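Local atomic coordinates of cytidylate kinase-like family protein (Eubacterium ventriosum, PDB entry 3FDI), a protein that is of unknown function but belongs to the cytidylate kinase-like family of P-loop proteins, and so probably transfers phosphate from a nucleoside triphosphate. Residues Asn63-Pro68 / Ile82-Phe87; Leu21-Leu26 / Ile32-Lys37; Glu136-Asp141 / Leu146-Lys151. All blocks are in the same frame, centred on the assembly; numbering follows the deposited sequence.

Overall arrangement
The three contacts follow one another along a single P-loop fold, a parallel sheet flanked by helices. Contact 2 sits nearest the middle, where helix 19-30, the helix after the phosphate-binding loop, packs on edge strand 34-35. Contact 1 joins helices 60-66 and 81-95 about 24 Å away between centres, its nearest atoms about 4 Å from contact 2 without touching. Contact 3 lies 31 Å from contact 1 and 22 Å from contact 2, again centre to centre; its R137 reaches the sulfate also held by backbone N atoms of G16, G18, G19 and H20, where the loop enters helix 19-30. Contacts 1 and 3 both meet the second subunit: K151 NZ of one chain hydrogen-bonds to F64 O and I67 O of the other.

Contact 1: Asn63-Pro68 / Ile82-Phe87; sequences NFAFIP and IAIRQF
I84, on helix 81-95, reaches across to A65 and F66 at the end of helix 60-66, and the three meet purely through carbon. The aliphatic part is a methyl on a methylene: A65 CB lies 3.6 Å from I84 CG1, at the point where the two backbones come nearest, with 6.8 Å between the CA atoms of A65 and I84. The aromatic part is a CH-pi contact. I84 CD1 sits over one face of the F66 ring, 3.8 Å from its centroid and 29° off the normal, displaced toward the CE1 side, where the I84 CD1 to F66 CE1 distance falls to 3.4 Å. With CG1 anti to its own carbonyl carbon (chi1 -75°), I84 sends its longer branch toward both, CG1 to the alanine and CD1 to the ring, and the two larger side chains cross at about a right angle. E55, from the preceding loop, touches both F66 and I84, while Y163 of helix 142-163 backs A65. Cutting I84 back to an alanine is likely to leave the F66 face without this methyl and open a gap beside A65. With no hydrogen bond or charge pairing between the two segments, their contact rests on apolar packing and the CH-pi contact, near the surface.

Contact 2: Leu21-Leu26 / Ile32-Lys37; sequences LVAKKL and IPLYSK
Helix 19-30, which follows the phosphate-binding loop of this P-loop fold, packs against the short edge strand 34-35 through L34, whose two methyls straddle the A23-K24 step of the helix. L34 CD1 takes the alanine: it stands 4.0 Å from A23 CB, methyl against methyl. L34 CD2 goes instead to the helix backbone, 3.9 Å from K24 CA and equally far from K24 N, so the lysine is met at its main chain while its CB points away from the strand. L34 gets there with CG anti to the backbone N (chi1 169°), which carries the fork out to the helix. In the sheet, strand 34-35 runs parallel to strand 101-104, to which P33 and Y35 are tied by backbone hydrogen bonds with V102 and V104. The side chains alternate along it: L34 faces helix 19-30, and Y35 turns from it to the rings of F89 and F101. A23 also rests on I11 and V104, and V22 packs against helix 185-197, so helix 19-30 touches both the sheet and that helix. Just past the strand, S36 takes the N-cap position of helix 37-43, its OG accepting a hydrogen bond from L39 N.

Contact 3: Glu136-Asp141 / Leu146-Lys151; sequences EREGVD and LNMMKK. With SO4 (sulfate ion), chain G.
V140 and M148, a selenomethionine here, reach toward each other tip to tip across the turn between helices 127-138 and 142-163. The terminal CE of M148 comes up to the fork of V140, 3.4 Å from V140 CG1 and the same distance from V140 CG2. Both are tighter than usual for carbon pairs, so the methyl is pressed into the notch between the two branches. The bend at chi3 of M148 (-82°) turns CE out of the line of its otherwise extended chain and onto the valine. Beside it, M148 SE lies 4.4 Å from E138 CG, so the glutamate adds the aliphatic part of its chain rather than its carboxylate. The segments share no hydrogen bond. A short link joins the two helices: G139 is the first residue to leave the helical conformation, with positive phi, and D141 is the N-cap of the next helix, its OD1 accepting a bond from T144 N. P68 of the second subunit also packs on M148. R137, one residue before E138, is aimed elsewhere, at a sulfate probably left from the crystallisation liquor. Its guanidinium meets the ion with two N-H groups: R137 NH1 gives a hydrogen bond of 2.6 Å to sulfate O4, which lies at the edge of the group and in its plane, and R137 NH2 a longer one of 3.1 Å to sulfate O2, with an N-H...O angle of 142°. Backbone N-H groups of G16, G18, G19 and H20 bind the same ion, as a P-loop would grip a nucleotide phosphate, and F15 makes a cation-pi contact with the arginine.

Contact 1: Asn63-Pro68 / Ile82-Phe87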
loop_
_atom_site.group_PDB
_atom_site.type_symbol
_atom_site.label_atom_id
_atom_site.label_comp_id
_atom_site.label_asym_id
_atom_site.label_seq_id
_atom_site.Cartn_x
_atom_site.Cartn_y
_atom_site.Cartn_z
ATOM N N ASN B 63 14.535 15.487 -9.164
ATOM C CA ASN B 63 15.515 14.463 -9.559
ATOM C C ASN B 63 14.775 13.328 -10.262
ATOM O O ASN B 63 15.137 12.889 -11.340
ATOM C CB ASN B 63 16.255 13.885 -8.333
ATOM C CG ASN B 63 16.997 14.953 -7.525
ATOM O OD1 ASN B 63 17.844 15.669 -8.049
ATOM N ND2 ASN B 63 16.664 15.054 -6.233
ATOM N N PHE B 64 13.694 12.889 -9.643
ATOM C CA PHE B 64 12.863 11.827 -10.219
ATOM C C PHE B 64 12.323 12.173 -11.627
ATOM O O PHE B 64 12.456 11.382 -12.585
ATOM C CB PHE B 64 11.713 11.523 -9.249
ATOM C CG PHE B 64 10.902 10.346 -9.646
ATOM C CD1 PHE B 64 11.391 9.040 -9.447
ATOM C CD2 PHE B 64 9.661 10.515 -10.223
ATOM C CE1 PHE B 64 10.646 7.919 -9.839
ATOM C CE2 PHE B 64 8.917 9.403 -10.604
ATOM C CZ PHE B 64 9.412 8.101 -10.413
ATOM N N ALA B 65 11.730 13.363 -11.734
ATOM C CA ALA B 65 11.311 13.915 -13.036
ATOM C C ALA B 65 12.451 13.878 -14.062
ATOM O O ALA B 65 12.238 13.592 -15.234
ATOM C CB ALA B 65 10.781 15.341 -12.866
ATOM N N PHE B 66 13.676 14.137 -13.633
ATOM C CA PHE B 66 14.778 14.201 -14.613
ATOM C C PHE B 66 15.214 12.851 -15.146
ATOM O O PHE B 66 15.835 12.791 -16.203
ATOM C CB PHE B 66 15.989 14.965 -14.050
ATOM C CG PHE B 66 15.794 16.448 -14.010
ATOM C CD1 PHE B 66 15.602 17.172 -15.193
ATOM C CD2 PHE B 66 15.813 17.128 -12.795
ATOM C CE1 PHE B 66 15.427 18.578 -15.168
ATOM C CE2 PHE B 66 15.631 18.510 -12.738
ATOM C CZ PHE B 66 15.436 19.243 -13.932
ATOM N N ILE B 67 14.901 11.772 -14.432
ATOM C CA ILE B 67 15.434 10.468 -14.806
ATOM C C ILE B 67 14.959 10.167 -16.217
ATOM O O ILE B 67 13.766 10.295 -16.490
ATOM C CB ILE B 67 14.984 9.328 -13.858
ATOM C CG1 ILE B 67 15.396 9.612 -12.409
ATOM C CG2 ILE B 67 15.552 7.989 -14.365
ATOM C CD1 ILE B 67 14.677 8.745 -11.375
ATOM N N PRO B 68 15.893 9.799 -17.120
ATOM C CA PRO B 68 15.560 9.499 -18.518
ATOM C C PRO B 68 14.776 8.193 -18.732
ATOM O O PRO B 68 14.813 7.289 -17.892
ATOM C CB PRO B 68 16.939 9.377 -19.188
ATOM C CG PRO B 68 17.823 8.841 -18.091
ATOM C CD PRO B 68 17.334 9.582 -16.858
ATOM N N ILE B 82 6.309 19.838 -17.821
ATOM C CA ILE B 82 5.400 20.764 -17.170
ATOM C C ILE B 82 5.598 20.702 -15.660
ATOM O O ILE B 82 5.599 21.734 -14.996
ATOM C CB ILE B 82 3.909 20.462 -17.486
ATOM C CG1 ILE B 82 3.592 20.812 -18.936
ATOM C CG2 ILE B 82 3.008 21.273 -16.600
ATOM C CD1 ILE B 82 2.180 20.426 -19.342
ATOM N N ALA B 83 5.742 19.481 -15.140
ATOM C CA ALA B 83 5.815 19.238 -13.727
ATOM C C ALA B 83 7.035 19.927 -13.149
ATOM O O ALA B 83 6.936 20.596 -12.133
ATOM C CB ALA B 83 5.839 17.729 -13.437
ATOM N N ILE B 84 8.179 19.775 -13.819
ATOM C CA ILE B 84 9.409 20.437 -13.425
ATOM C C ILE B 84 9.290 21.958 -13.336
ATOM O O ILE B 84 9.837 22.611 -12.432
ATOM C CB ILE B 84 10.563 20.107 -14.385
ATOM C CG1 ILE B 84 11.091 18.689 -14.156
ATOM C CG2 ILE B 84 11.703 21.069 -14.183
ATOM C CD1 ILE B 84 12.056 18.256 -15.328
ATOM N N ARG B 85 8.607 22.530 -14.305
ATOM C CA ARG B 85 8.497 23.961 -14.348
ATOM C C ARG B 85 7.650 24.445 -13.197
ATOM O O ARG B 85 7.953 25.480 -12.602
ATOM C CB ARG B 85 7.913 24.420 -15.674
ATOM C CG ARG B 85 8.680 23.946 -16.879
ATOM C CD ARG B 85 8.220 24.635 -18.155
ATOM N NE ARG B 85 9.159 24.387 -19.249
ATOM C CZ ARG B 85 9.494 25.271 -20.203
ATOM N NH1 ARG B 85 8.994 26.500 -20.207
ATOM N NH2 ARG B 85 10.371 24.940 -21.157
ATOM N N GLN B 86 6.609 23.684 -12.867
ATOM C CA GLN B 86 5.746 24.077 -11.809
ATOM C C GLN B 86 6.448 23.905 -10.485
ATOM O O GLN B 86 6.260 24.707 -9.572
ATOM C CB GLN B 86 4.490 23.252 -11.823
ATOM C CG GLN B 86 3.764 23.336 -13.120
ATOM C CD GLN B 86 2.369 22.819 -13.047
ATOM O OE1 GLN B 86 2.085 21.859 -12.357
ATOM N NE2 GLN B 86 1.485 23.440 -13.801
ATOM N N PHE B 87 7.215 22.819 -10.342
ATOM C CA PHE B 87 7.963 22.574 -9.097
ATOM C C PHE B 87 8.949 23.713 -8.913
ATOM O O PHE B 87 9.032 24.315 -7.847
ATOM C CB PHE B 87 8.750 21.258 -9.117
ATOM C CG PHE B 87 7.910 20.024 -9.192
ATOM C CD1 PHE B 87 6.586 20.004 -8.739
ATOM C CD2 PHE B 87 8.456 18.856 -9.684
ATOM C CE1 PHE B 87 5.825 18.861 -8.817
ATOM C CE2 PHE B 87 7.704 17.715 -9.772
ATOM C CZ PHE B 87 6.378 17.710 -9.313
#

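Contact 2: Leu21-Leu26 / Ile32-Lys37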
loop_
_atom_site.group_PDB
_atom_site.type_symbol
_atom_site.label_atom_id
_atom_site.label_comp_id
_atom_site.label_asym_id
_atom_site.label_seq_id
_atom_site.Cartn_x
_atom_site.Cartn_y
_atom_site.Cartn_z
ATOM N N LEU B 21 -11.980 25.642 -0.346
ATOM C CA LEU B 21 -12.558 26.699 0.474
ATOM C C LEU B 21 -11.670 27.007 1.653
ATOM O O LEU B 21 -11.513 28.144 2.016
ATOM C CB LEU B 21 -13.925 26.295 1.031
ATOM C CG LEU B 21 -15.086 26.043 0.080
ATOM C CD1 LEU B 21 -16.440 25.925 0.841
ATOM C CD2 LEU B 21 -15.168 27.172 -0.984
ATOM N N VAL B 22 -11.091 25.981 2.277
ATOM C CA VAL B 22 -10.132 26.214 3.372
ATOM C C VAL B 22 -8.899 26.971 2.847
ATOM O O VAL B 22 -8.423 27.946 3.463
ATOM C CB VAL B 22 -9.739 24.906 4.036
ATOM C CG1 VAL B 22 -8.651 25.121 5.076
ATOM C CG2 VAL B 22 -10.952 24.226 4.658
ATOM N N ALA B 23 -8.366 26.525 1.719
ATOM C CA ALA B 23 -7.183 27.189 1.125
ATOM C C ALA B 23 -7.479 28.690 0.886
ATOM O O ALA B 23 -6.724 29.574 1.304
ATOM C CB ALA B 23 -6.779 26.510 -0.122
ATOM N N LYS B 24 -8.607 28.970 0.244
ATOM C CA LYS B 24 -9.100 30.351 0.058
ATOM C C LYS B 24 -9.262 31.129 1.355
ATOM O O LYS B 24 -8.760 32.235 1.484
ATOM C CB LYS B 24 -10.453 30.296 -0.674
ATOM C CG LYS B 24 -10.937 31.589 -1.279
ATOM C CD LYS B 24 -11.783 31.249 -2.519
ATOM C CE LYS B 24 -12.699 32.390 -3.009
ATOM N NZ LYS B 24 -14.100 32.261 -2.477
ATOM N N LYS B 25 -9.964 30.556 2.324
ATOM C CA LYS B 25 -10.122 31.206 3.622
ATOM C C LYS B 25 -8.789 31.523 4.304
ATOM O O LYS B 25 -8.593 32.628 4.789
ATOM C CB LYS B 25 -11.063 30.402 4.531
ATOM C CG LYS B 25 -12.511 30.471 4.011
ATOM C CD LYS B 25 -13.509 29.546 4.714
ATOM C CE LYS B 25 -14.951 30.108 4.523
ATOM N NZ LYS B 25 -16.036 29.279 5.130
ATOM N N LEU B 26 -7.862 30.592 4.296
ATOM C CA LEU B 26 -6.509 30.840 4.802
ATOM C C LEU B 26 -5.814 31.999 4.042
ATOM O O LEU B 26 -5.226 32.884 4.679
ATOM C CB LEU B 26 -5.653 29.555 4.689
ATOM C CG LEU B 26 -6.034 28.402 5.609
ATOM C CD1 LEU B 26 -5.356 27.016 5.197
ATOM C CD2 LEU B 26 -5.746 28.812 7.106
ATOM N N ILE B 32 -2.460 36.615 1.497
ATOM C CA ILE B 32 -1.410 36.159 0.588
ATOM C C ILE B 32 -2.057 35.502 -0.633
ATOM O O ILE B 32 -3.227 35.193 -0.592
ATOM C CB ILE B 32 -0.456 35.196 1.290
ATOM C CG1 ILE B 32 -1.238 34.097 2.049
ATOM C CG2 ILE B 32 0.434 35.996 2.248
ATOM C CD1 ILE B 32 -0.411 32.962 2.653
ATOM N N PRO B 33 -1.299 35.288 -1.705
ATOM C CA PRO B 33 -1.863 34.638 -2.874
ATOM C C PRO B 33 -2.221 33.172 -2.661
ATOM O O PRO B 33 -1.594 32.478 -1.834
ATOM C CB PRO B 33 -0.741 34.704 -3.911
ATOM C CG PRO B 33 0.363 35.457 -3.291
ATOM C CD PRO B 33 0.100 35.675 -1.886
ATOM N N LEU B 34 -3.221 32.732 -3.423
ATOM C CA LEU B 34 -3.651 31.340 -3.482
ATOM C C LEU B 34 -3.203 30.855 -4.848
ATOM O O LEU B 34 -3.729 31.348 -5.836
ATOM C CB LEU B 34 -5.176 31.253 -3.328
ATOM C CG LEU B 34 -5.749 29.876 -3.639
ATOM C CD1 LEU B 34 -5.015 28.813 -2.827
ATOM C CD2 LEU B 34 -7.230 29.835 -3.349
ATOM N N TYR B 35 -2.185 29.992 -4.906
ATOM C CA TYR B 35 -1.760 29.309 -6.141
ATOM C C TYR B 35 -2.398 27.933 -6.232
ATOM O O TYR B 35 -2.483 27.200 -5.252
ATOM C CB TYR B 35 -0.232 29.087 -6.234
ATOM C CG TYR B 35 0.565 30.351 -6.172
ATOM C CD1 TYR B 35 0.269 31.410 -6.988
ATOM C CD2 TYR B 35 1.591 30.507 -5.262
ATOM C CE1 TYR B 35 0.978 32.574 -6.895
ATOM C CE2 TYR B 35 2.312 31.668 -5.171
ATOM C CZ TYR B 35 2.004 32.687 -5.972
ATOM O OH TYR B 35 2.738 33.847 -5.894
ATOM N N SER B 36 -2.783 27.582 -7.448
ATOM C CA SER B 36 -3.457 26.332 -7.783
ATOM C C SER B 36 -2.850 25.836 -9.078
ATOM O O SER B 36 -2.204 26.618 -9.832
ATOM C CB SER B 36 -4.923 26.621 -8.115
ATOM O OG SER B 36 -4.967 27.474 -9.279
ATOM N N LYS B 37 -3.134 24.567 -9.371
ATOM C CA LYS B 37 -2.869 23.972 -10.681
ATOM C C LYS B 37 -3.284 24.940 -11.860
ATOM O O LYS B 37 -2.532 25.161 -12.802
ATOM C CB LYS B 37 -3.549 22.587 -10.803
ATOM C CG LYS B 37 -3.016 21.759 -11.987
ATOM C CD LYS B 37 -3.917 20.568 -12.342
ATOM C CE LYS B 37 -3.274 19.722 -13.392
ATOM N NZ LYS B 37 -3.356 20.347 -14.723
#

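Contact 3: Glu136-Asp141 / Leu146-Lys151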
loop_
_atom_site.group_PDB
_atom_site.type_symbol
_atom_site.label_atom_id
_atom_site.label_comp_id
_atom_site.label_asym_id
_atom_site.label_seq_id
_atom_site.Cartn_x
_atom_site.Cartn_y
_atom_site.Cartn_z
ATOM N N GLU B 136 -24.095 19.359 -5.422
ATOM C CA GLU B 136 -24.420 20.773 -5.406
ATOM C C GLU B 136 -23.464 21.586 -6.236
ATOM O O GLU B 136 -23.887 22.515 -6.897
ATOM C CB GLU B 136 -24.397 21.315 -3.970
ATOM C CG GLU B 136 -25.028 22.723 -3.812
ATOM C CD GLU B 136 -25.396 23.068 -2.343
ATOM O OE1 GLU B 136 -25.550 22.148 -1.501
ATOM O OE2 GLU B 136 -25.533 24.275 -2.020
ATOM N N ARG B 137 -22.172 21.271 -6.176
ATOM C CA ARG B 137 -21.178 22.020 -6.931
ATOM C C ARG B 137 -21.338 21.704 -8.406
ATOM O O ARG B 137 -21.343 22.608 -9.217
ATOM C CB ARG B 137 -19.750 21.695 -6.465
ATOM C CG ARG B 137 -18.638 22.109 -7.450
ATOM C CD ARG B 137 -17.319 21.361 -7.148
ATOM N NE ARG B 137 -16.958 21.595 -5.769
ATOM C CZ ARG B 137 -16.074 20.893 -5.060
ATOM N NH1 ARG B 137 -15.863 21.245 -3.805
ATOM N NH2 ARG B 137 -15.408 19.863 -5.577
ATOM N N GLU B 138 -21.480 20.427 -8.740
ATOM C CA GLU B 138 -21.348 19.976 -10.124
ATOM C C GLU B 138 -22.671 19.611 -10.827
ATOM O O GLU B 138 -22.658 19.033 -11.932
ATOM C CB GLU B 138 -20.368 18.792 -10.187
ATOM C CG GLU B 138 -18.922 19.113 -9.748
ATOM C CD GLU B 138 -18.191 20.083 -10.707
ATOM O OE1 GLU B 138 -16.978 19.902 -10.982
ATOM O OE2 GLU B 138 -18.827 21.041 -11.186
ATOM N N GLY B 139 -23.802 19.963 -10.204
ATOM C CA GLY B 139 -25.126 19.772 -10.805
ATOM C C GLY B 139 -25.326 18.332 -11.212
ATOM O O GLY B 139 -25.806 18.049 -12.302
ATOM N N VAL B 140 -24.964 17.428 -10.320
ATOM C CA VAL B 140 -24.834 16.029 -10.650
ATOM C C VAL B 140 -25.622 15.226 -9.606
ATOM O O VAL B 140 -25.942 15.752 -8.534
ATOM C CB VAL B 140 -23.315 15.666 -10.679
ATOM C CG1 VAL B 140 -22.788 15.266 -9.287
ATOM C CG2 VAL B 140 -23.032 14.603 -11.680
ATOM N N ASP B 141 -25.940 13.970 -9.919
ATOM C CA ASP B 141 -26.601 13.070 -8.959
ATOM C C ASP B 141 -25.609 12.387 -8.009
ATOM O O ASP B 141 -24.382 12.547 -8.139
ATOM C CB ASP B 141 -27.434 12.006 -9.688
ATOM C CG ASP B 141 -26.587 10.960 -10.407
ATOM O OD1 ASP B 141 -25.358 10.988 -10.328
ATOM O OD2 ASP B 141 -27.163 10.086 -11.074
ATOM N N LEU B 146 -20.220 10.279 -6.484
ATOM C CA LEU B 146 -19.300 9.333 -5.851
ATOM C C LEU B 146 -18.238 8.749 -6.787
ATOM O O LEU B 146 -17.125 8.460 -6.360
ATOM C CB LEU B 146 -20.028 8.242 -5.043
ATOM C CG LEU B 146 -20.135 8.644 -3.557
ATOM C CD1 LEU B 146 -21.555 9.109 -3.244
ATOM C CD2 LEU B 146 -19.689 7.546 -2.582
ATOM N N ASN B 147 -18.588 8.599 -8.052
ATOM C CA ASN B 147 -17.644 8.194 -9.074
ATOM C C ASN B 147 -16.629 9.267 -9.309
ATOM O O ASN B 147 -15.467 8.990 -9.355
ATOM C CB ASN B 147 -18.376 7.893 -10.379
ATOM C CG ASN B 147 -19.082 6.565 -10.339
ATOM O OD1 ASN B 147 -18.797 5.730 -9.486
ATOM N ND2 ASN B 147 -19.995 6.348 -11.267
HETATM N N MSE B 148 -17.068 10.503 -9.460
HETATM C CA MSE B 148 -16.115 11.607 -9.553
HETATM C C MSE B 148 -15.142 11.639 -8.380
HETATM O O MSE B 148 -13.948 11.853 -8.558
HETATM C CB MSE B 148 -16.859 12.919 -9.609
HETATM C CG MSE B 148 -17.168 13.325 -10.997
HETATM SE SE MSE B 148 -18.222 14.898 -10.821
HETATM C CE MSE B 148 -19.910 13.976 -10.494
HETATM N N MSE B 149 -15.649 11.425 -7.183
HETATM C CA MSE B 149 -14.814 11.539 -6.001
HETATM C C MSE B 149 -13.705 10.487 -6.092
HETATM O O MSE B 149 -12.543 10.811 -5.960
HETATM C CB MSE B 149 -15.636 11.383 -4.707
HETATM C CG MSE B 149 -16.464 12.623 -4.335
HETATM SE SE MSE B 149 -17.968 12.154 -3.211
HETATM C CE MSE B 149 -16.976 11.163 -1.925
ATOM N N LYS B 150 -14.075 9.250 -6.411
ATOM C CA LYS B 150 -13.101 8.163 -6.517
ATOM C C LYS B 150 -12.091 8.360 -7.670
ATOM O O LYS B 150 -10.940 7.941 -7.581
ATOM C CB LYS B 150 -13.854 6.834 -6.631
ATOM C CG LYS B 150 -13.134 5.667 -7.298
ATOM C CD LYS B 150 -14.188 4.618 -7.619
ATOM C CE LYS B 150 -13.570 3.379 -8.222
ATOM N NZ LYS B 150 -14.604 2.450 -8.762
ATOM N N LYS B 151 -12.502 9.006 -8.741
ATOM C CA LYS B 151 -11.599 9.187 -9.868
ATOM C C LYS B 151 -10.543 10.250 -9.600
ATOM O O LYS B 151 -9.360 10.058 -9.852
ATOM C CB LYS B 151 -12.382 9.568 -11.120
ATOM C CG LYS B 151 -11.525 9.544 -12.365
ATOM C CD LYS B 151 -12.233 8.839 -13.444
ATOM C CE LYS B 151 -11.415 8.709 -14.720
ATOM N NZ LYS B 151 -12.337 8.400 -15.902
HETATM S S SO4 G . -12.527 20.349 -2.822
HETATM O O1 SO4 G . -11.838 21.619 -3.071
HETATM O O2 SO4 G . -12.683 19.558 -4.040
HETATM O O3 SO4 G . -11.593 19.680 -1.893
HETATM O O4 SO4 G . -13.854 20.644 -2.198
#